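Local coordinates for N-acetyltransferase family protein (Bacillus anthracis, PDB 3LNB) that probably transfers acetyl groups from acetyl-coenzyme A to arylamines, including the drug sulfamethoxazole, which it inactivates, at residues L98-L110 against I141-G155. The protein carries 1 engineered substitution. Sequence-based numbering, arbitrary orientation.
Sequences LCYELNSLLYYFL and IILHHNKKDYVIDAG. With COA (coenzyme A), chain B.
With its CG beside the backbone N and opposite the carbonyl carbon (chi1 -75°), Asn103 points its amide into the loop after strand 148-152, while Asp153 swings CG anti to its own N (chi1 -170°) and brings OD1 back to meet it. Asn103 OD1 takes the backbone N-H of Ala154 on a lone pair in the carbonyl plane, N to OD1 2.8 Å. On the other branch, Asn103 ND2 donates almost straight to Asp153 OD1 at 3.0 Å; the acceptor lies in the amide plane, but the amide comes from above the carboxylate plane, the two planes 60° apart. Gly155 N reaches the same OD1 from the opposite face, closing an Asx turn. ND2 also bonds Val139 O, and the three bonds together fix the rotation of the amide. Asp153 OD2 is held by His138 NE2, consistent with the Cys99-His138-Asp153 triad of arylamine N-acetyltransferases; Asn103 would then be a second-shell support. At the helix start, Cys99 CB packs on Gly155 O at 3.3 Å, beside the pantetheine end of coenzyme A. Further along, Ile141 CD1 wedges against Asn103 O (3.3 Å) and Leu106 CG (3.7 Å), and Leu106 CD2 meets Ile152 CG2 at 3.6 Å. Helix 99-112 runs close to parallel with strand 141-145, packed against the open end of the hairpin, with helix 228-240 touching Tyr100 and Ser104 and strand 116-126 continuing the sheet beside Ile142.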
loop_
_atom_site.group_PDB
_atom_site.type_symbol
_atom_site.label_atom_id
_atom_site.label_comp_id
_atom_site.label_asym_id
_atom_site.label_seq_id
_atom_site.Cartn_x
_atom_site.Cartn_y
_atom_site.Cartn_z
ATOM N N LEU A 98 0.208 6.793 -1.215
ATOM C CA LEU A 98 -0.230 6.153 0.013
ATOM C C LEU A 98 -1.164 4.989 -0.325
ATOM O O LEU A 98 -1.510 4.766 -1.485
ATOM C CB LEU A 98 -0.928 7.171 0.922
ATOM C CG LEU A 98 -0.008 8.249 1.523
ATOM C CD1 LEU A 98 -0.831 9.278 2.299
ATOM C CD2 LEU A 98 1.012 7.595 2.444
ATOM N N CYS A 99 -1.579 4.260 0.700
ATOM C CA CYS A 99 -2.448 3.104 0.526
ATOM C C CYS A 99 -3.669 3.305 -0.374
ATOM O O CYS A 99 -3.911 2.502 -1.276
ATOM C CB CYS A 99 -2.903 2.603 1.894
ATOM S SG CYS A 99 -3.816 3.825 2.844
ATOM N N TYR A 100 -4.442 4.365 -0.142
ATOM C CA TYR A 100 -5.634 4.590 -0.953
ATOM C C TYR A 100 -5.350 4.861 -2.433
ATOM O O TYR A 100 -6.251 4.758 -3.269
ATOM C CB TYR A 100 -6.490 5.721 -0.370
ATOM C CG TYR A 100 -5.759 7.010 -0.135
ATOM C CD1 TYR A 100 -5.147 7.277 1.089
ATOM C CD2 TYR A 100 -5.657 7.962 -1.146
ATOM C CE1 TYR A 100 -4.453 8.463 1.300
ATOM C CE2 TYR A 100 -4.962 9.143 -0.947
ATOM C CZ TYR A 100 -4.362 9.388 0.277
ATOM O OH TYR A 100 -3.660 10.557 0.460
ATOM N N GLU A 101 -4.110 5.211 -2.761
ATOM C CA GLU A 101 -3.748 5.455 -4.156
ATOM C C GLU A 101 -3.212 4.165 -4.752
ATOM O O GLU A 101 -3.624 3.748 -5.834
ATOM C CB GLU A 101 -2.692 6.554 -4.260
ATOM C CG GLU A 101 -3.169 7.897 -3.733
ATOM C CD GLU A 101 -2.062 8.930 -3.695
ATOM O OE1 GLU A 101 -1.820 9.596 -4.727
ATOM O OE2 GLU A 101 -1.429 9.063 -2.629
ATOM N N LEU A 102 -2.293 3.532 -4.035
ATOM C CA LEU A 102 -1.706 2.280 -4.487
ATOM C C LEU A 102 -2.783 1.224 -4.733
ATOM O O LEU A 102 -2.815 0.601 -5.795
ATOM C CB LEU A 102 -0.696 1.773 -3.453
ATOM C CG LEU A 102 0.585 2.610 -3.327
ATOM C CD1 LEU A 102 1.390 2.184 -2.101
ATOM C CD2 LEU A 102 1.407 2.437 -4.607
ATOM N N ASN A 103 -3.673 1.033 -3.763
ATOM C CA ASN A 103 -4.721 0.032 -3.911
ATOM C C ASN A 103 -5.861 0.428 -4.841
ATOM O O ASN A 103 -6.546 -0.437 -5.372
ATOM C CB ASN A 103 -5.269 -0.385 -2.545
ATOM C CG ASN A 103 -4.307 -1.296 -1.794
ATOM O OD1 ASN A 103 -3.566 -2.070 -2.403
ATOM N ND2 ASN A 103 -4.324 -1.218 -0.471
ATOM N N SER A 104 -6.078 1.724 -5.032
ATOM C CA SER A 104 -7.119 2.153 -5.955
ATOM C C SER A 104 -6.620 1.825 -7.364
ATOM O O SER A 104 -7.372 1.331 -8.200
ATOM C CB SER A 104 -7.385 3.657 -5.830
ATOM O OG SER A 104 -8.228 3.943 -4.728
ATOM N N LEU A 105 -5.343 2.095 -7.613
ATOM C CA LEU A 105 -4.746 1.808 -8.912
ATOM C C LEU A 105 -4.793 0.316 -9.190
ATOM O O LEU A 105 -5.233 -0.115 -10.258
ATOM C CB LEU A 105 -3.294 2.286 -8.960
ATOM C CG LEU A 105 -2.544 1.936 -10.252
ATOM C CD1 LEU A 105 -3.215 2.607 -11.452
ATOM C CD2 LEU A 105 -1.104 2.380 -10.133
ATOM N N LEU A 106 -4.337 -0.477 -8.225
ATOM C CA LEU A 106 -4.345 -1.925 -8.381
ATOM C C LEU A 106 -5.777 -2.408 -8.614
ATOM O O LEU A 106 -6.004 -3.345 -9.377
ATOM C CB LEU A 106 -3.758 -2.604 -7.138
ATOM C CG LEU A 106 -3.776 -4.137 -7.135
ATOM C CD1 LEU A 106 -3.049 -4.664 -8.364
ATOM C CD2 LEU A 106 -3.114 -4.659 -5.870
ATOM N N TYR A 107 -6.737 -1.771 -7.952
ATOM C CA TYR A 107 -8.137 -2.145 -8.119
ATOM C C TYR A 107 -8.509 -2.013 -9.595
ATOM O O TYR A 107 -9.000 -2.960 -10.210
ATOM C CB TYR A 107 -9.051 -1.240 -7.283
ATOM C CG TYR A 107 -10.498 -1.258 -7.738
ATOM C CD1 TYR A 107 -11.344 -2.321 -7.415
ATOM C CD2 TYR A 107 -11.000 -0.241 -8.550
ATOM C CE1 TYR A 107 -12.658 -2.376 -7.901
ATOM C CE2 TYR A 107 -12.309 -0.282 -9.040
ATOM C CZ TYR A 107 -13.131 -1.355 -8.716
ATOM O OH TYR A 107 -14.397 -1.420 -9.255
ATOM N N TYR A 108 -8.278 -0.831 -10.156
ATOM C CA TYR A 108 -8.595 -0.592 -11.556
ATOM C C TYR A 108 -7.892 -1.603 -12.449
ATOM O O TYR A 108 -8.501 -2.155 -13.363
ATOM C CB TYR A 108 -8.199 0.830 -11.972
ATOM C CG TYR A 108 -9.132 1.896 -11.446
ATOM C CD1 TYR A 108 -10.501 1.831 -11.699
ATOM C CD2 TYR A 108 -8.654 2.966 -10.693
ATOM C CE1 TYR A 108 -11.379 2.807 -11.217
ATOM C CE2 TYR A 108 -9.524 3.950 -10.200
ATOM C CZ TYR A 108 -10.883 3.863 -10.470
ATOM O OH TYR A 108 -11.753 4.832 -10.009
ATOM N N PHE A 109 -6.616 -1.849 -12.175
ATOM C CA PHE A 109 -5.853 -2.800 -12.971
ATOM C C PHE A 109 -6.497 -4.185 -12.933
ATOM O O PHE A 109 -6.729 -4.795 -13.980
ATOM C CB PHE A 109 -4.412 -2.903 -12.465
ATOM C CG PHE A 109 -3.556 -3.840 -13.277
ATOM C CD1 PHE A 109 -3.215 -3.529 -14.587
ATOM C CD2 PHE A 109 -3.119 -5.044 -12.740
ATOM C CE1 PHE A 109 -2.447 -4.408 -15.354
ATOM C CE2 PHE A 109 -2.350 -5.932 -13.498
ATOM C CZ PHE A 109 -2.015 -5.612 -14.807
ATOM N N LEU A 110 -6.788 -4.671 -11.731
ATOM C CA LEU A 110 -7.393 -5.989 -11.584
ATOM C C LEU A 110 -8.780 -6.068 -12.222
ATOM O O LEU A 110 -9.201 -7.138 -12.666
ATOM C CB LEU A 110 -7.457 -6.386 -10.107
ATOM C CG LEU A 110 -6.092 -6.591 -9.432
ATOM C CD1 LEU A 110 -6.290 -7.072 -7.996
ATOM C CD2 LEU A 110 -5.272 -7.605 -10.222
ATOM N N ILE A 141 -8.182 -4.106 -1.016
ATOM C CA ILE A 141 -8.977 -4.801 -2.018
ATOM C C ILE A 141 -9.409 -6.182 -1.549
ATOM O O ILE A 141 -8.628 -6.911 -0.940
ATOM C CB ILE A 141 -8.169 -4.994 -3.330
ATOM C CG1 ILE A 141 -7.876 -3.641 -3.978
ATOM C CG2 ILE A 141 -8.930 -5.897 -4.288
ATOM C CD1 ILE A 141 -6.840 -3.715 -5.085
ATOM N N ILE A 142 -10.658 -6.535 -1.828
ATOM C CA ILE A 142 -11.161 -7.857 -1.489
ATOM C C ILE A 142 -11.408 -8.541 -2.833
ATOM O O ILE A 142 -12.116 -8.010 -3.685
ATOM C CB ILE A 142 -12.478 -7.792 -0.682
ATOM C CG1 ILE A 142 -12.248 -7.045 0.634
ATOM C CG2 ILE A 142 -12.999 -9.198 -0.418
ATOM C CD1 ILE A 142 -11.172 -7.656 1.515
ATOM N N LEU A 143 -10.798 -9.705 -3.020
ATOM C CA LEU A 143 -10.923 -10.464 -4.260
ATOM C C LEU A 143 -11.670 -11.770 -4.043
ATOM O O LEU A 143 -11.393 -12.498 -3.086
ATOM C CB LEU A 143 -9.532 -10.797 -4.829
ATOM C CG LEU A 143 -9.520 -11.870 -5.934
ATOM C CD1 LEU A 143 -9.955 -11.248 -7.248
ATOM C CD2 LEU A 143 -8.135 -12.480 -6.080
ATOM N N HIS A 144 -12.614 -12.060 -4.933
ATOM C CA HIS A 144 -13.366 -13.302 -4.852
ATOM C C HIS A 144 -12.878 -14.184 -5.989
ATOM O O HIS A 144 -12.989 -13.816 -7.159
ATOM C CB HIS A 144 -14.869 -13.069 -5.008
ATOM C CG HIS A 144 -15.693 -14.263 -4.643
ATOM N ND1 HIS A 144 -15.825 -14.700 -3.342
ATOM C CD2 HIS A 144 -16.366 -15.153 -5.410
ATOM C CE1 HIS A 144 -16.542 -15.810 -3.323
ATOM N NE2 HIS A 144 -16.881 -16.106 -4.565
ATOM N N HIS A 145 -12.344 -15.350 -5.644
ATOM C CA HIS A 145 -11.821 -16.264 -6.647
ATOM C C HIS A 145 -12.087 -17.721 -6.290
ATOM O O HIS A 145 -11.684 -18.194 -5.228
ATOM C CB HIS A 145 -10.312 -16.045 -6.805
ATOM C CG HIS A 145 -9.656 -17.012 -7.738
ATOM N ND1 HIS A 145 -9.874 -16.997 -9.098
ATOM C CD2 HIS A 145 -8.825 -18.055 -7.502
ATOM C CE1 HIS A 145 -9.208 -17.990 -9.661
ATOM N NE2 HIS A 145 -8.565 -18.648 -8.713
ATOM N N ASN A 146 -12.766 -18.432 -7.188
ATOM C CA ASN A 146 -13.076 -19.841 -6.971
ATOM C C ASN A 146 -13.734 -20.084 -5.622
ATOM O O ASN A 146 -13.264 -20.916 -4.836
ATOM C CB ASN A 146 -11.805 -20.685 -7.048
ATOM C CG ASN A 146 -11.256 -20.786 -8.447
ATOM O OD1 ASN A 146 -10.245 -21.456 -8.679
ATOM N ND2 ASN A 146 -11.918 -20.126 -9.398
ATOM N N LYS A 147 -14.800 -19.340 -5.348
ATOM C CA LYS A 147 -15.549 -19.477 -4.108
ATOM C C LYS A 147 -14.811 -19.044 -2.844
ATOM O O LYS A 147 -15.271 -19.314 -1.734
ATOM C CB LYS A 147 -16.009 -20.924 -3.946
ATOM C CG LYS A 147 -16.724 -21.476 -5.167
ATOM C CD LYS A 147 -17.508 -22.718 -4.801
ATOM C CE LYS A 147 -16.608 -23.779 -4.209
ATOM N NZ LYS A 147 -17.408 -24.887 -3.624
ATOM N N LYS A 148 -13.677 -18.374 -3.004
ATOM C CA LYS A 148 -12.901 -17.925 -1.849
ATOM C C LYS A 148 -12.584 -16.434 -1.894
ATOM O O LYS A 148 -12.384 -15.867 -2.968
ATOM C CB LYS A 148 -11.593 -18.712 -1.763
ATOM C CG LYS A 148 -11.763 -20.158 -1.334
ATOM C CD LYS A 148 -10.404 -20.804 -1.129
ATOM C CE LYS A 148 -9.946 -21.549 -2.369
ATOM N NZ LYS A 148 -10.596 -22.888 -2.426
ATOM N N ASP A 149 -12.539 -15.810 -0.718
ATOM C CA ASP A 149 -12.226 -14.394 -0.615
ATOM C C ASP A 149 -10.787 -14.206 -0.155
ATOM O O ASP A 149 -10.280 -14.980 0.655
ATOM C CB ASP A 149 -13.144 -13.694 0.387
ATOM C CG ASP A 149 -14.526 -13.436 -0.167
ATOM O OD1 ASP A 149 -14.670 -13.372 -1.405
ATOM O OD2 ASP A 149 -15.466 -13.271 0.643
ATOM N N TYR A 150 -10.143 -13.172 -0.679
ATOM C CA TYR A 150 -8.769 -12.859 -0.319
ATOM C C TYR A 150 -8.603 -11.371 -0.129
ATOM O O TYR A 150 -9.297 -10.570 -0.757
ATOM C CB TYR A 150 -7.793 -13.274 -1.416
ATOM C CG TYR A 150 -7.797 -14.736 -1.759
ATOM C CD1 TYR A 150 -8.830 -15.292 -2.509
ATOM C CD2 TYR A 150 -6.755 -15.567 -1.349
ATOM C CE1 TYR A 150 -8.827 -16.638 -2.848
ATOM C CE2 TYR A 150 -6.738 -16.914 -1.678
ATOM C CZ TYR A 150 -7.777 -17.442 -2.430
ATOM O OH TYR A 150 -7.759 -18.767 -2.776
ATOM N N VAL A 151 -7.680 -11.001 0.747
ATOM C CA VAL A 151 -7.377 -9.593 0.939
ATOM C C VAL A 151 -6.195 -9.329 0.011
ATOM O O VAL A 151 -5.229 -10.094 -0.013
ATOM C CB VAL A 151 -6.952 -9.266 2.397
ATOM C CG1 VAL A 151 -6.198 -7.924 2.438
ATOM C CG2 VAL A 151 -8.188 -9.197 3.291
ATOM N N ILE A 152 -6.295 -8.266 -0.776
ATOM C CA ILE A 152 -5.224 -7.878 -1.686
ATOM C C ILE A 152 -4.800 -6.517 -1.162
ATOM O O ILE A 152 -5.581 -5.565 -1.200
ATOM C CB ILE A 152 -5.725 -7.720 -3.142
ATOM C CG1 ILE A 152 -6.384 -9.017 -3.622
ATOM C CG2 ILE A 152 -4.549 -7.369 -4.060
ATOM C CD1 ILE A 152 -5.452 -10.211 -3.632
ATOM N N ASP A 153 -3.575 -6.420 -0.660
ATOM C CA ASP A 153 -3.115 -5.156 -0.107
ATOM C C ASP A 153 -1.690 -4.797 -0.503
ATOM O O ASP A 153 -0.738 -5.468 -0.119
ATOM C CB ASP A 153 -3.229 -5.199 1.418
ATOM C CG ASP A 153 -2.989 -3.843 2.069
ATOM O OD1 ASP A 153 -2.648 -2.873 1.357
ATOM O OD2 ASP A 153 -3.148 -3.759 3.306
ATOM N N ALA A 154 -1.556 -3.726 -1.274
ATOM C CA ALA A 154 -0.249 -3.261 -1.712
ATOM C C ALA A 154 0.020 -1.887 -1.118
ATOM O O ALA A 154 0.930 -1.187 -1.557
ATOM C CB ALA A 154 -0.201 -3.187 -3.232
ATOM N N GLY A 155 -0.768 -1.502 -0.119
ATOM C CA GLY A 155 -0.591 -0.190 0.479
ATOM C C GLY A 155 -0.156 -0.127 1.934
ATOM O O GLY A 155 -0.100 0.960 2.508
HETATM N N1A COA B . 3.672 8.814 8.449
HETATM C C2A COA B . 4.764 9.556 8.405
HETATM N N3A COA B . 5.908 9.141 8.921
HETATM C C4A COA B . 5.991 7.941 9.509
HETATM C C5A COA B . 4.864 7.134 9.579
HETATM C C6A COA B . 3.679 7.603 9.023
HETATM N N6A COA B . 2.577 6.857 9.049
HETATM N N7A COA B . 5.215 6.008 10.190
HETATM C C8A COA B . 6.509 6.097 10.491
HETATM N N9A COA B . 6.988 7.268 10.075
HETATM C C1B COA B . 8.408 7.689 10.131
HETATM C C2B COA B . 8.984 7.702 11.546
HETATM O O2B COA B . 8.603 8.907 12.217
HETATM C C3B COA B . 10.480 7.710 11.235
HETATM O O3B COA B . 10.964 9.050 11.108
HETATM P P3B COA B . 12.472 9.378 11.566
HETATM O O7A COA B . 13.440 8.372 11.076
HETATM O O8A COA B . 12.798 10.861 11.032
HETATM O O9A COA B . 12.422 9.454 13.172
HETATM C C4B COA B . 10.569 6.981 9.891
HETATM O O4B COA B . 9.218 6.689 9.496
HETATM C C5B COA B . 11.332 5.664 10.022
HETATM O O5B COA B . 10.647 4.793 10.925
HETATM P P1A COA B . 11.355 3.431 11.402
HETATM O O1A COA B . 10.234 2.607 12.212
HETATM O O2A COA B . 12.557 3.699 12.221
HETATM O O3A COA B . 11.713 2.621 10.058
HETATM P P2A COA B . 10.654 1.750 9.214
HETATM O O4A COA B . 10.750 0.258 9.809
HETATM O O5A COA B . 10.985 1.793 7.771
HETATM O O6A COA B . 9.172 2.281 9.551
HETATM C CBP COA B . 7.367 2.634 7.917
HETATM C CCP COA B . 8.515 3.248 8.725
HETATM C CDP COA B . 7.934 1.683 6.861
HETATM C CEP COA B . 6.588 3.756 7.227
HETATM C CAP COA B . 6.426 1.876 8.856
HETATM O OAP COA B . 5.949 2.764 9.870
HETATM C C9P COA B . 5.222 1.307 8.103
HETATM O O9P COA B . 5.342 0.345 7.345
HETATM N N8P COA B . 4.071 1.930 8.351
HETATM C C7P COA B . 2.792 1.528 7.747
HETATM C C6P COA B . 1.996 2.764 7.319
HETATM C C5P COA B . 0.525 2.416 7.074
HETATM O O5P COA B . -0.228 2.191 8.019
HETATM N N4P COA B . 0.135 2.397 5.802
HETATM C C3P COA B . -1.249 2.072 5.426
HETATM C C2P COA B . -2.171 3.277 5.623
HETATM S S1P COA B . -1.879 4.642 4.439
#